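Local atomic coordinates of Glyoxalase/bleomycin resistance protein/dioxygenase (Albidiferax ferrireducens T118, PDB entry 4QB5), a protein that belongs to the glyoxalase/bleomycin resistance/dioxygenase superfamily and may act as a dioxygenase, although its own substrate and reaction are not established. Residues K39-L44 with F69-P74. Numbering follows the deposited sequence.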
loop_
_atom_site.group_PDB
_atom_site.type_symbol
_atom_site.label_atom_id
_atom_site.label_comp_id
_atom_site.label_asym_id
_atom_site.label_seq_id
_atom_site.Cartn_x
_atom_site.Cartn_y
_atom_site.Cartn_z
ATOM N N LYS C 39 16.565 1.347 9.294
ATOM C CA LYS C 39 16.872 0.610 10.496
ATOM C C LYS C 39 15.578 0.068 11.124
ATOM O O LYS C 39 15.524 -1.089 11.556
ATOM C CB LYS C 39 17.654 1.488 11.437
ATOM C CG LYS C 39 17.963 0.799 12.753
ATOM C CD LYS C 39 18.889 1.678 13.612
ATOM C CE LYS C 39 18.450 1.615 15.063
ATOM N NZ LYS C 39 17.012 2.019 15.163
ATOM N N PHE C 40 14.536 0.884 11.160
ATOM C CA PHE C 40 13.193 0.380 11.552
ATOM C C PHE C 40 12.701 -0.812 10.709
ATOM O O PHE C 40 12.372 -1.875 11.281
ATOM C CB PHE C 40 12.205 1.555 11.530
ATOM C CG PHE C 40 10.808 1.180 11.828
ATOM C CD1 PHE C 40 10.368 1.098 13.124
ATOM C CD2 PHE C 40 9.922 0.926 10.829
ATOM C CE1 PHE C 40 9.048 0.780 13.402
ATOM C CE2 PHE C 40 8.603 0.608 11.095
ATOM C CZ PHE C 40 8.156 0.521 12.388
ATOM N N TYR C 41 12.685 -0.663 9.379
ATOM C CA TYR C 41 12.116 -1.716 8.488
ATOM C C TYR C 41 12.986 -2.984 8.433
ATOM O O TYR C 41 12.448 -4.077 8.348
ATOM C CB TYR C 41 11.713 -1.191 7.083
ATOM C CG TYR C 41 10.442 -0.408 7.138
ATOM C CD1 TYR C 41 9.221 -1.070 7.239
ATOM C CD2 TYR C 41 10.419 1.011 7.086
ATOM C CE1 TYR C 41 8.046 -0.383 7.335
ATOM C CE2 TYR C 41 9.208 1.708 7.120
ATOM C CZ TYR C 41 8.043 1.022 7.264
ATOM O OH TYR C 41 6.823 1.690 7.350
ATOM N N ASP C 42 14.305 -2.827 8.476
ATOM C CA ASP C 42 15.226 -3.962 8.628
ATOM C C ASP C 42 14.823 -4.814 9.827
ATOM O O ASP C 42 14.618 -6.062 9.709
ATOM C CB ASP C 42 16.708 -3.482 8.777
ATOM C CG ASP C 42 17.328 -3.059 7.454
ATOM O OD1 ASP C 42 16.653 -3.045 6.361
ATOM O OD2 ASP C 42 18.550 -2.702 7.473
ATOM N N ALA C 43 14.633 -4.145 10.949
ATOM C CA ALA C 43 14.275 -4.808 12.190
ATOM C C ALA C 43 12.875 -5.410 12.107
ATOM O O ALA C 43 12.630 -6.589 12.502
ATOM C CB ALA C 43 14.353 -3.844 13.419
ATOM N N LEU C 44 11.964 -4.616 11.567
ATOM C CA LEU C 44 10.565 -4.987 11.525
ATOM C C LEU C 44 10.309 -6.138 10.560
ATOM O O LEU C 44 9.741 -7.159 10.920
ATOM C CB LEU C 44 9.750 -3.796 11.052
ATOM C CG LEU C 44 8.259 -3.999 11.053
ATOM C CD1 LEU C 44 7.736 -3.819 12.464
ATOM C CD2 LEU C 44 7.573 -3.058 10.066
ATOM N N PHE C 69 8.361 -4.050 -1.180
ATOM C CA PHE C 69 8.057 -2.866 -0.388
ATOM C C PHE C 69 9.190 -1.912 -0.499
ATOM O O PHE C 69 10.361 -2.338 -0.472
ATOM C CB PHE C 69 7.877 -3.236 1.093
ATOM C CG PHE C 69 7.761 -2.056 1.991
ATOM C CD1 PHE C 69 6.631 -1.232 1.978
ATOM C CD2 PHE C 69 8.745 -1.805 2.947
ATOM C CE1 PHE C 69 6.531 -0.130 2.802
ATOM C CE2 PHE C 69 8.646 -0.688 3.781
ATOM C CZ PHE C 69 7.510 0.106 3.749
ATOM N N GLY C 70 8.879 -0.615 -0.557
ATOM C CA GLY C 70 9.945 0.389 -0.587
ATOM C C GLY C 70 9.700 1.604 0.270
ATOM O O GLY C 70 8.553 2.015 0.511
ATOM N N ILE C 71 10.779 2.171 0.783
ATOM C CA ILE C 71 10.726 3.448 1.488
ATOM C C ILE C 71 11.452 4.449 0.608
ATOM O O ILE C 71 12.479 4.106 -0.062
ATOM C CB ILE C 71 11.328 3.403 2.898
ATOM C CG1 ILE C 71 12.773 2.847 2.881
ATOM C CG2 ILE C 71 10.408 2.587 3.789
ATOM C CD1 ILE C 71 13.435 2.896 4.223
ATOM N N THR C 72 10.899 5.657 0.527
ATOM C CA THR C 72 11.435 6.632 -0.433
ATOM C C THR C 72 11.388 8.039 0.108
ATOM O O THR C 72 10.488 8.425 0.862
ATOM C CB THR C 72 10.703 6.568 -1.829
ATOM O OG1 THR C 72 11.432 7.344 -2.801
ATOM C CG2 THR C 72 9.257 7.135 -1.764
ATOM N N THR C 73 12.388 8.816 -0.289
ATOM C CA THR C 73 12.328 10.268 -0.256
ATOM C C THR C 73 11.334 10.675 -1.366
ATOM O O THR C 73 11.442 10.182 -2.486
ATOM C CB THR C 73 13.731 10.873 -0.599
ATOM O OG1 THR C 73 14.597 10.545 0.478
ATOM C CG2 THR C 73 13.650 12.422 -0.665
ATOM N N PRO C 74 10.335 11.516 -1.053
ATOM C CA PRO C 74 9.337 11.796 -2.128
ATOM C C PRO C 74 9.980 12.424 -3.347
ATOM O O PRO C 74 10.787 13.350 -3.218
ATOM C CB PRO C 74 8.384 12.780 -1.463
ATOM C CG PRO C 74 8.432 12.373 0.017
ATOM C CD PRO C 74 9.902 12.005 0.252
#
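Tyr41 and Phe69 pair their rings edge to face where helix 34-46 packs on strand 67-72, a compact example of how a helix of the vicinal oxygen chelate fold is fastened to a β-sheet by an aromatic pair. The Phe69 edge is directed at the Tyr41 face, with centroids 4.8 Å apart and planes inclined at 53°. Phe69 CE2 stands over that face, displaced toward the rim and 3.5 Å from Tyr41 CD1, and Phe69 CZ lies 3.7 Å from Tyr41 CZ. The Phe69 chi1 of 172° sets its CG opposite the backbone N and beside the carbonyl carbon, which carries the CE2-CZ edge to the phenol. On the opposite face, Phe40 CD2 sits over the centre of the phenol ring, which is thus held between two aromatic side chains. Phe69 also meets Phe90 edge to face.

Aliphatic packing adds to the aromatic pair. Ile71, two residues along the strand and on the same side of it, brings its CG2 methyl obliquely to the phenol, 3.6 Å from Tyr41 CE2 and 3.7 Å from Tyr41 CD2.

Polar bonding lies beyond this interface: Tyr41 OH is hydrogen-bonded to Asp134 OD2. No hydrogen bond links the two segments, so their cohesion is apolar and aromatic, and the buried tyrosine joins hydrophobic packing along its ring to a satisfied hydroxyl at its end.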